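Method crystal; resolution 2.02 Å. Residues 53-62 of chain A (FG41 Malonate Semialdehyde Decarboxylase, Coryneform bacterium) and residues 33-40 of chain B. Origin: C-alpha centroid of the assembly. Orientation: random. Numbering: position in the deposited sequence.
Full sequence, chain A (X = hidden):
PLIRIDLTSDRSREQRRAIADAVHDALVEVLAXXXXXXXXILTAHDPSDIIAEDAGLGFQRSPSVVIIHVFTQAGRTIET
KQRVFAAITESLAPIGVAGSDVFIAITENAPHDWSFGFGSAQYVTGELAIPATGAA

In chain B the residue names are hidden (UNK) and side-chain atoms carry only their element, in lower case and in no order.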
# COMPACT_ATOMS: atom_id res chain seq x y z
N GLU A 53 6.18 -15.19 -7.82
CA GLU A 53 6.24 -16.40 -8.63
C GLU A 53 5.24 -16.28 -9.79
O GLU A 53 5.02 -15.18 -10.29
CB GLU A 53 6.00 -17.64 -7.77
CG GLU A 53 7.07 -17.80 -6.69
CD GLU A 53 6.86 -19.00 -5.80
OE1 GLU A 53 5.77 -19.62 -5.88
OE2 GLU A 53 7.77 -19.33 -5.01
N ASP A 54 4.64 -17.39 -10.22
CA ASP A 54 3.85 -17.36 -11.45
C ASP A 54 2.40 -17.82 -11.28
O ASP A 54 1.67 -17.95 -12.26
CB ASP A 54 4.52 -18.22 -12.52
CG ASP A 54 4.47 -19.70 -12.21
OD1 ASP A 54 4.23 -20.05 -11.04
OD2 ASP A 54 4.68 -20.51 -13.13
N ALA A 55 1.98 -18.08 -10.04
CA ALA A 55 0.62 -18.53 -9.79
C ALA A 55 0.28 -19.77 -10.62
O ALA A 55 -0.89 -20.06 -10.87
CB ALA A 55 -0.37 -17.41 -10.09
N GLY A 56 1.31 -20.49 -11.04
CA GLY A 56 1.13 -21.73 -11.77
C GLY A 56 0.88 -21.56 -13.26
O GLY A 56 0.40 -22.48 -13.92
N LEU A 57 1.21 -20.39 -13.79
CA LEU A 57 1.04 -20.13 -15.21
C LEU A 57 2.14 -20.79 -16.03
O LEU A 57 2.04 -20.94 -17.24
CB LEU A 57 1.01 -18.62 -15.48
CG LEU A 57 -0.14 -17.89 -14.79
CD1 LEU A 57 -0.01 -16.38 -14.96
CD2 LEU A 57 -1.47 -18.37 -15.33
N GLY A 58 3.21 -21.21 -15.35
CA GLY A 58 4.28 -21.95 -15.98
C GLY A 58 5.32 -21.08 -16.65
O GLY A 58 5.61 -21.25 -17.83
N PHE A 59 5.87 -20.13 -15.90
CA PHE A 59 6.98 -19.33 -16.39
C PHE A 59 7.88 -18.90 -15.24
O PHE A 59 7.49 -18.94 -14.08
CB PHE A 59 6.49 -18.11 -17.16
CG PHE A 59 5.81 -17.07 -16.31
CD1 PHE A 59 6.55 -16.08 -15.68
CD2 PHE A 59 4.44 -17.08 -16.14
CE1 PHE A 59 5.94 -15.13 -14.90
CE2 PHE A 59 3.82 -16.13 -15.36
CZ PHE A 59 4.57 -15.15 -14.74
N GLN A 60 9.10 -18.48 -15.58
CA GLN A 60 10.08 -18.07 -14.59
C GLN A 60 10.32 -16.58 -14.68
O GLN A 60 10.26 -15.99 -15.76
CB GLN A 60 11.40 -18.82 -14.82
CG GLN A 60 11.31 -20.32 -14.60
CD GLN A 60 10.99 -20.67 -13.16
OE1 GLN A 60 9.85 -21.00 -12.83
NE2 GLN A 60 11.99 -20.60 -12.30
N ARG A 61 10.60 -15.97 -13.54
CA ARG A 61 10.94 -14.56 -13.49
C ARG A 61 12.37 -14.41 -13.00
O ARG A 61 12.83 -15.20 -12.18
CB ARG A 61 10.00 -13.80 -12.55
CG ARG A 61 8.77 -14.59 -12.14
CD ARG A 61 7.81 -13.72 -11.35
NE ARG A 61 7.24 -12.65 -12.16
CZ ARG A 61 5.95 -12.36 -12.25
NH1 ARG A 61 5.04 -13.05 -11.58
NH2 ARG A 61 5.55 -11.35 -13.01
N SER A 62 13.08 -13.41 -13.50
CA SER A 62 14.38 -13.08 -12.97
C SER A 62 14.18 -12.55 -11.55
O SER A 62 13.06 -12.24 -11.16
CB SER A 62 15.08 -12.03 -13.83
OG SER A 62 14.60 -10.72 -13.58
N UNK B 33 -5.63 -21.02 -2.49
CA UNK B 33 -5.00 -20.44 -3.67
C UNK B 33 -3.90 -21.37 -4.16
O UNK B 33 -3.42 -22.21 -3.40
c UNK B 33 -3.42 -19.14 -2.17
c UNK B 33 -5.46 -18.02 -3.12
c UNK B 33 -4.38 -19.05 -3.37
c UNK B 33 -2.69 -17.85 -1.87
N UNK B 34 -3.51 -21.24 -5.43
CA UNK B 34 -2.42 -22.08 -5.94
C UNK B 34 -1.14 -21.91 -5.13
O UNK B 34 -0.87 -20.82 -4.62
c UNK B 34 -4.08 -20.38 -6.48
c UNK B 34 -3.51 -20.95 -7.75
c UNK B 34 -2.22 -21.58 -7.37
N UNK B 35 -0.36 -22.98 -5.01
CA UNK B 35 0.89 -22.95 -4.26
C UNK B 35 1.80 -21.82 -4.73
O UNK B 35 2.51 -21.21 -3.93
c UNK B 35 1.60 -24.28 -4.39
N UNK B 36 1.79 -21.53 -6.03
CA UNK B 36 2.71 -20.55 -6.59
C UNK B 36 2.06 -19.19 -6.84
O UNK B 36 2.69 -18.29 -7.40
n UNK B 36 5.85 -21.77 -9.37
c UNK B 36 4.96 -22.80 -8.85
c UNK B 36 3.37 -21.09 -7.86
c UNK B 36 7.08 -21.53 -8.92
c UNK B 36 4.21 -22.34 -7.61
n UNK B 36 7.81 -20.57 -9.47
n UNK B 36 7.60 -22.25 -7.93
N UNK B 37 0.81 -19.04 -6.43
CA UNK B 37 0.18 -17.72 -6.42
C UNK B 37 0.79 -16.94 -5.27
O UNK B 37 0.12 -16.62 -4.29
o UNK B 37 -1.39 -15.51 -6.74
c UNK B 37 -2.03 -16.49 -6.32
o UNK B 37 -3.23 -16.43 -5.99
c UNK B 37 -1.33 -17.84 -6.23
N UNK B 38 2.08 -16.64 -5.39
CA UNK B 38 2.83 -16.03 -4.30
C UNK B 38 3.45 -14.71 -4.74
O UNK B 38 4.25 -14.66 -5.67
n UNK B 38 6.24 -16.88 -0.80
c UNK B 38 4.70 -16.42 -2.64
c UNK B 38 5.54 -17.47 -1.94
n UNK B 38 7.35 -18.81 -0.22
c UNK B 38 3.92 -16.98 -3.81
n UNK B 38 7.66 -16.89 0.99
c UNK B 38 7.08 -17.53 -0.01
N UNK B 39 3.06 -13.64 -4.05
CA UNK B 39 3.52 -12.30 -4.38
C UNK B 39 3.66 -11.49 -3.11
O UNK B 39 2.66 -11.04 -2.53
c UNK B 39 1.13 -14.04 -7.93
c UNK B 39 2.38 -12.45 -6.62
c UNK B 39 2.56 -11.65 -5.37
c UNK B 39 1.29 -13.28 -6.78
c UNK B 39 3.19 -13.17 -8.77
c UNK B 39 2.09 -13.98 -8.92
c UNK B 39 3.34 -12.42 -7.62
N UNK B 40 4.90 -11.31 -2.66
CA UNK B 40 5.17 -10.70 -1.38
C UNK B 40 6.27 -9.66 -1.49
O UNK B 40 7.29 -9.89 -2.15
c UNK B 40 5.57 -11.76 -0.36
o UNK B 40 6.21 -14.47 0.59
c UNK B 40 4.61 -12.93 -0.28
n UNK B 40 4.20 -14.40 1.59
c UNK B 40 5.08 -14.01 0.67
O HOH W 1 9.83 -20.81 -6.29
O HOH W 2 7.18 -20.55 -1.94
O HOH W 3 5.66 -21.00 -3.60
O HOH W 4 7.35 -18.63 -11.06

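Position 33 of chain B carries four side-chain carbons, forked at the first, with one arm two carbons long. That branching identifies isoleucine; B:Ile33 is buried and does not reach the chain A stretch. At position 34 three carbons close a ring onto the backbone nitrogen, and CB lies 4.0 Å from A:Ala55 O; this is proline. Position 35 has a single carbon and is alanine. Its side chain stays clear of chain A, but the carbonyl oxygen of B:Ala35 accepts a hydrogen bond from water 3, which also donates to A:Glu53 OE1.

Position 36 shows three carbons, a nitrogen, and then a carbon bearing two more nitrogens; the first nitrogen lies 2.9 Å from A:Asp54 OD1. This is arginine. The CA-to-CB bond of B:Arg36 points toward chain A, and the side chain meets two carboxylates differently. NE donates to A:Asp54 OD1, a hydrogen-bonded salt bridge at the guanidinium edge. A:Glu53 OE1 instead lies over one face, 3.8 Å from NH1 of B:Arg36, so this long salt bridge rests on charge alone. Water 1 links NH1 to A:Glu53 OE2, and water 4 links NH2 to A:Phe59 O.

Position 37 has two carbons, the second carrying two oxygens, one of them 4.0 Å from A:Ala55 CB: aspartate. Its CA-to-CB bond points away overall, though CB touches chain A; separately, B:Asp37 N lies 3.4 Å from A:Ala55 CA. B:Asp37 closes a type I turn begun at B:Pro34, with B:Asp37 N hydrogen-bonded to B:Pro34 O at 3.0 Å.

Position 38 again has three carbons, a nitrogen and a carbon bearing two nitrogens; its CB lies 3.8 Å from A:Glu53 OE1. It is arginine. The end of B:Arg38 leads away from chain A, and its NE and NH2 both donate to the side-chain oxygen of position 40. Position 39 has one carbon, then a six-carbon ring; one ring carbon lies 3.1 Å from A:Glu53 O and 3.4 Å from A:Arg61 NH1, the latter at the ring edge. It is phenylalanine, that carbon is CE2, and CE1 of B:Phe39 makes an apolar contact with A:Ala55 CB at 4.3 Å. Position 40 has three carbons, the third carrying one oxygen and one nitrogen. It is glutamine, and B:Gln40 makes no contact with the chain A stretch.

Backbone pairing holds the two loops together: A:Glu53 N donates to B:Arg38 O at 2.9 Å, and A:Ala55 N to B:Arg36 O at 2.7 Å. OD2 of A:Asp54 accepts from A:Gly58 N and A:Phe59 N, just past the type I' turn that A:Asp54 begins, while OD1 receives NE of B:Arg36. The charged and water-mediated contacts of B:Arg36 lie on one side of the backbone pairing, and B:Phe39 packs against A:Ala55 on the other.

Chain B, residues 33-40: IPARDRFQ
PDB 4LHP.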